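Local coordinates for protein thiosulfate sulfurtransferase TUM1 (Saccharomyces cerevisiae, PDB 3UTN) that transfers persulfide sulfur from NFS1 to UBA4 in the pathway that 2-thiolates the wobble uridine of tRNAs, at residues A[44-55]-A[111-122]. Sequence-based numbering, arbitrary orientation.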
loop_
_atom_site.group_PDB
_atom_site.type_symbol
_atom_site.label_atom_id
_atom_site.label_comp_id
_atom_site.label_asym_id
_atom_site.label_seq_id
_atom_site.Cartn_x
_atom_site.Cartn_y
_atom_site.Cartn_z
ATOM N N VAL A 44 -24.883 0.624 -11.617
ATOM C CA VAL A 44 -25.360 0.679 -10.237
ATOM C C VAL A 44 -24.471 1.556 -9.363
ATOM O O VAL A 44 -24.957 2.470 -8.692
ATOM C CB VAL A 44 -25.484 -0.739 -9.622
ATOM C CG1 VAL A 44 -25.952 -0.672 -8.173
ATOM C CG2 VAL A 44 -26.439 -1.596 -10.440
ATOM N N HIS A 45 -23.170 1.281 -9.385
ATOM C CA HIS A 45 -22.241 1.896 -8.447
ATOM C C HIS A 45 -21.506 3.048 -9.030
ATOM O O HIS A 45 -21.016 2.986 -10.149
ATOM C CB HIS A 45 -21.231 0.873 -7.947
ATOM C CG HIS A 45 -21.849 -0.414 -7.468
ATOM N ND1 HIS A 45 -22.671 -0.467 -6.411
ATOM C CD2 HIS A 45 -21.714 -1.722 -7.929
ATOM C CE1 HIS A 45 -23.058 -1.735 -6.206
ATOM N NE2 HIS A 45 -22.466 -2.506 -7.136
ATOM N N ARG A 46 -21.400 4.120 -8.267
ATOM C CA ARG A 46 -20.536 5.203 -8.664
ATOM C C ARG A 46 -19.110 4.673 -8.677
ATOM O O ARG A 46 -18.713 3.912 -7.797
ATOM C CB ARG A 46 -20.669 6.352 -7.689
ATOM C CG ARG A 46 -20.270 7.690 -8.263
ATOM C CD ARG A 46 -20.702 8.786 -7.319
ATOM N NE ARG A 46 -20.021 8.664 -6.035
ATOM C CZ ARG A 46 -20.018 9.600 -5.092
ATOM N NH1 ARG A 46 -20.669 10.741 -5.275
ATOM N NH2 ARG A 46 -19.363 9.386 -3.963
ATOM N N ILE A 47 -18.352 5.036 -9.700
ATOM C CA ILE A 47 -16.960 4.642 -9.738
ATOM C C ILE A 47 -16.124 5.865 -9.473
ATOM O O ILE A 47 -16.132 6.836 -10.230
ATOM C CB ILE A 47 -16.559 3.962 -11.046
ATOM C CG1 ILE A 47 -17.308 2.638 -11.170
ATOM C CG2 ILE A 47 -15.053 3.726 -11.069
ATOM C CD1 ILE A 47 -17.211 2.026 -12.539
ATOM N N VAL A 48 -15.429 5.810 -8.356
ATOM C CA VAL A 48 -14.670 6.938 -7.911
ATOM C C VAL A 48 -13.236 6.495 -7.955
ATOM O O VAL A 48 -12.797 5.722 -7.108
ATOM C CB VAL A 48 -15.071 7.372 -6.494
ATOM C CG1 VAL A 48 -14.201 8.535 -6.043
ATOM C CG2 VAL A 48 -16.539 7.750 -6.462
ATOM N N PRO A 49 -12.516 6.938 -8.991
ATOM C CA PRO A 49 -11.099 6.701 -8.998
ATOM C C PRO A 49 -10.541 7.482 -7.843
ATOM O O PRO A 49 -11.064 8.530 -7.480
ATOM C CB PRO A 49 -10.646 7.301 -10.323
ATOM C CG PRO A 49 -11.868 7.311 -11.165
ATOM C CD PRO A 49 -12.953 7.652 -10.198
ATOM N N VAL A 50 -9.517 6.932 -7.230
ATOM C CA VAL A 50 -8.978 7.528 -6.050
ATOM C C VAL A 50 -7.517 7.682 -6.345
ATOM O O VAL A 50 -6.787 6.712 -6.429
ATOM C CB VAL A 50 -9.195 6.634 -4.826
ATOM C CG1 VAL A 50 -8.587 7.277 -3.594
ATOM C CG2 VAL A 50 -10.678 6.392 -4.615
ATOM N N ASP A 51 -7.113 8.922 -6.537
ATOM C CA ASP A 51 -5.725 9.234 -6.682
ATOM C C ASP A 51 -5.137 9.266 -5.283
ATOM O O ASP A 51 -5.448 10.139 -4.476
ATOM C CB ASP A 51 -5.564 10.570 -7.387
ATOM C CG ASP A 51 -4.122 10.929 -7.617
ATOM O OD1 ASP A 51 -3.239 10.127 -7.255
ATOM O OD2 ASP A 51 -3.877 12.018 -8.157
ATOM N N ALA A 52 -4.295 8.283 -5.005
ATOM C CA ALA A 52 -3.659 8.168 -3.712
ATOM C C ALA A 52 -2.214 8.572 -3.844
ATOM O O ALA A 52 -1.375 8.219 -3.015
ATOM C CB ALA A 52 -3.769 6.750 -3.207
ATOM N N THR A 53 -1.930 9.327 -4.892
ATOM C CA THR A 53 -0.574 9.718 -5.175
ATOM C C THR A 53 0.026 10.323 -3.942
ATOM O O THR A 53 -0.553 11.185 -3.283
ATOM C CB THR A 53 -0.481 10.695 -6.339
ATOM O OG1 THR A 53 -0.905 10.028 -7.523
ATOM C CG2 THR A 53 0.943 11.149 -6.530
ATOM N N TRP A 54 1.187 9.806 -3.616
ATOM C CA TRP A 54 1.934 10.304 -2.517
ATOM C C TRP A 54 3.343 10.148 -2.958
ATOM O O TRP A 54 3.707 9.140 -3.553
ATOM C CB TRP A 54 1.633 9.484 -1.283
ATOM C CG TRP A 54 2.457 9.905 -0.113
ATOM C CD1 TRP A 54 2.138 10.843 0.858
ATOM C CD2 TRP A 54 3.786 9.425 0.233
ATOM N NE1 TRP A 54 3.154 10.964 1.763
ATOM C CE2 TRP A 54 4.175 10.142 1.445
ATOM C CE3 TRP A 54 4.664 8.497 -0.317
ATOM C CZ2 TRP A 54 5.396 9.930 2.064
ATOM C CZ3 TRP A 54 5.890 8.291 0.318
ATOM C CH2 TRP A 54 6.244 8.988 1.482
ATOM N N TYR A 55 4.141 11.164 -2.681
ATOM C CA TYR A 55 5.499 11.193 -3.154
ATOM C C TYR A 55 6.445 11.181 -1.990
ATOM O O TYR A 55 6.120 11.680 -0.925
ATOM C CB TYR A 55 5.727 12.463 -3.945
ATOM C CG TYR A 55 4.913 12.546 -5.198
ATOM C CD1 TYR A 55 4.946 11.520 -6.137
ATOM C CD2 TYR A 55 4.141 13.663 -5.466
ATOM C CE1 TYR A 55 4.218 11.604 -7.308
ATOM C CE2 TYR A 55 3.412 13.759 -6.632
ATOM C CZ TYR A 55 3.459 12.727 -7.547
ATOM O OH TYR A 55 2.736 12.811 -8.694
ATOM N N GLN A 111 -19.009 7.533 -1.113
ATOM C CA GLN A 111 -20.157 6.829 -0.580
ATOM C C GLN A 111 -19.720 5.399 -0.378
ATOM O O GLN A 111 -18.828 4.916 -1.074
ATOM C CB GLN A 111 -21.343 6.892 -1.542
ATOM C CG GLN A 111 -21.830 8.297 -1.884
ATOM C CD GLN A 111 -22.617 8.961 -0.763
ATOM O OE1 GLN A 111 -22.776 8.403 0.328
ATOM N NE2 GLN A 111 -23.121 10.161 -1.033
ATOM N N LYS A 112 -20.341 4.720 0.575
ATOM C CA LYS A 112 -20.039 3.320 0.819
ATOM C C LYS A 112 -20.138 2.504 -0.461
ATOM O O LYS A 112 -19.348 1.600 -0.679
ATOM C CB LYS A 112 -20.983 2.742 1.872
ATOM C CG LYS A 112 -20.596 1.352 2.353
ATOM C CD LYS A 112 -19.241 1.355 3.053
ATOM C CE LYS A 112 -19.202 2.336 4.211
ATOM N NZ LYS A 112 -20.219 1.983 5.236
ATOM N N ASP A 113 -21.106 2.840 -1.306
ATOM C CA ASP A 113 -21.373 2.053 -2.499
ATOM C C ASP A 113 -20.393 2.327 -3.628
ATOM O O ASP A 113 -20.394 1.621 -4.631
ATOM C CB ASP A 113 -22.797 2.279 -2.999
ATOM C CG ASP A 113 -23.215 1.240 -4.010
ATOM O OD1 ASP A 113 -23.037 0.037 -3.715
ATOM O OD2 ASP A 113 -23.703 1.616 -5.098
ATOM N N ASP A 114 -19.572 3.359 -3.469
ATOM C CA ASP A 114 -18.622 3.723 -4.503
ATOM C C ASP A 114 -17.704 2.576 -4.808
ATOM O O ASP A 114 -17.195 1.917 -3.913
ATOM C CB ASP A 114 -17.767 4.904 -4.075
ATOM C CG ASP A 114 -18.525 6.193 -4.076
ATOM O OD1 ASP A 114 -19.598 6.262 -4.703
ATOM O OD2 ASP A 114 -18.027 7.152 -3.466
ATOM N N ILE A 115 -17.499 2.332 -6.088
ATOM C CA ILE A 115 -16.382 1.516 -6.488
ATOM C C ILE A 115 -15.194 2.466 -6.469
ATOM O O ILE A 115 -15.134 3.423 -7.239
ATOM C CB ILE A 115 -16.573 0.934 -7.886
ATOM C CG1 ILE A 115 -17.731 -0.062 -7.892
ATOM C CG2 ILE A 115 -15.286 0.279 -8.342
ATOM C CD1 ILE A 115 -18.122 -0.539 -9.272
ATOM N N LEU A 116 -14.276 2.225 -5.552
ATOM C CA LEU A 116 -13.111 3.061 -5.471
ATOM C C LEU A 116 -12.041 2.413 -6.286
ATOM O O LEU A 116 -11.747 1.236 -6.134
ATOM C CB LEU A 116 -12.663 3.262 -4.032
ATOM C CG LEU A 116 -13.731 3.936 -3.171
ATOM C CD1 LEU A 116 -13.242 4.033 -1.741
ATOM C CD2 LEU A 116 -14.114 5.308 -3.704
ATOM N N VAL A 117 -11.495 3.176 -7.205
ATOM C CA VAL A 117 -10.431 2.651 -8.006
ATOM C C VAL A 117 -9.222 3.484 -7.697
ATOM O O VAL A 117 -9.096 4.626 -8.115
ATOM C CB VAL A 117 -10.763 2.630 -9.496
ATOM C CG1 VAL A 117 -9.567 2.090 -10.255
ATOM C CG2 VAL A 117 -11.999 1.768 -9.742
ATOM N N VAL A 118 -8.328 2.886 -6.940
ATOM C CA VAL A 118 -7.228 3.617 -6.410
ATOM C C VAL A 118 -6.106 3.570 -7.402
ATOM O O VAL A 118 -5.848 2.552 -8.027
ATOM C CB VAL A 118 -6.756 3.022 -5.091
ATOM C CG1 VAL A 118 -5.637 3.873 -4.533
ATOM C CG2 VAL A 118 -7.920 2.966 -4.122
ATOM N N TYR A 119 -5.438 4.692 -7.540
ATOM C CA TYR A 119 -4.259 4.721 -8.342
ATOM C C TYR A 119 -3.365 5.753 -7.731
ATOM O O TYR A 119 -3.754 6.471 -6.813
ATOM C CB TYR A 119 -4.609 5.076 -9.780
ATOM C CG TYR A 119 -5.224 6.436 -9.968
ATOM C CD1 TYR A 119 -6.579 6.658 -9.721
ATOM C CD2 TYR A 119 -4.452 7.500 -10.400
ATOM C CE1 TYR A 119 -7.137 7.908 -9.906
ATOM C CE2 TYR A 119 -5.000 8.745 -10.601
ATOM C CZ TYR A 119 -6.337 8.941 -10.355
ATOM O OH TYR A 119 -6.860 10.183 -10.555
ATOM N N ASP A 120 -2.151 5.807 -8.229
ATOM C CA ASP A 120 -1.274 6.883 -7.870
ATOM C C ASP A 120 -0.451 7.193 -9.092
ATOM O O ASP A 120 -0.460 6.428 -10.059
ATOM C CB ASP A 120 -0.429 6.518 -6.647
ATOM C CG ASP A 120 0.467 5.331 -6.877
ATOM O OD1 ASP A 120 0.873 5.076 -8.026
ATOM O OD2 ASP A 120 0.793 4.657 -5.889
ATOM N N ARG A 121 0.250 8.313 -9.061
ATOM C CA ARG A 121 0.995 8.740 -10.227
ATOM C C ARG A 121 2.343 8.076 -10.312
ATOM O O ARG A 121 2.998 8.135 -11.345
ATOM C CB ARG A 121 1.149 10.247 -10.219
ATOM C CG ARG A 121 -0.190 10.921 -10.315
ATOM C CD ARG A 121 -0.078 12.419 -10.216
ATOM N NE ARG A 121 -1.416 12.983 -10.259
ATOM C CZ ARG A 121 -2.135 13.114 -11.367
ATOM N NH1 ARG A 121 -1.641 12.732 -12.533
ATOM N NH2 ARG A 121 -3.350 13.628 -11.306
ATOM N N VAL A 122 2.761 7.448 -9.224
ATOM C CA VAL A 122 4.083 6.848 -9.181
ATOM C C VAL A 122 4.047 5.485 -9.843
ATOM O O VAL A 122 4.884 5.171 -10.689
ATOM C CB VAL A 122 4.607 6.744 -7.742
ATOM C CG1 VAL A 122 5.952 6.028 -7.705
ATOM C CG2 VAL A 122 4.730 8.134 -7.151
HETATM O O HOH W 1 -22.806 4.023 -6.115
HETATM O O HOH W 2 -1.668 13.225 -7.600
#
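Main-chain bonds from V48 N to I115 O, from V117 N to V48 O and onward to A52 N and Y119 O pair strands 47-51 and 115-119 in parallel. They are neighbours within the five-stranded parallel sheet of the N-terminal rhodanese domain, the one without the catalytic cysteine. P49, lacking an N-H, interrupts no bond to 115-119, since V48 and V50 donate there, and its other edge still pairs with I77. Under helix 127-136, L116 CD2 packs 3.6 Å from V48 CB and meets V50 CG2; the beta-branched valines fit an extended chain.

Where the strands begin, R46 runs alongside D114. Its CB lies 3.2 Å from D114 OD1, CG and CD pass the same oxygen, and a bend at chi3 (63°) turns the guanidinium side-on to the carboxylate. NE reaches OD1 at a tilt, whereas NH2 meets the syn lone pair of OD2 at 2.7 Å, in the guanidinium plane and nearly straight (175°). NH2 also bonds G109 O. Bonds from D114 N to Q111 O and from Q111 N to D114 OD2 hold the 111-114 turn, and R46 ties its last residue, D114, to the start of strand 47-51. Nearby, H45 ND1 donates to D113 OD2, which lies in its ring plane.

At the other end, the Y119 ring lies against D51, whose CA sits 3.8 Å from the ring centroid in a CH-pi contact, while the hydroxyl bonds S76. D51 OD1 closes an Asx turn onto T53 N. A long salt bridge of 3.4 Å, also bridged by water, joins D51 OD2 to R121 NE, though the guanidinium's strongest polar partner is P71. T53, small and hydroxylated, joins the loops after the two strands: its OG1 accepts R121 N at 2.6 Å in a bent bond (132°).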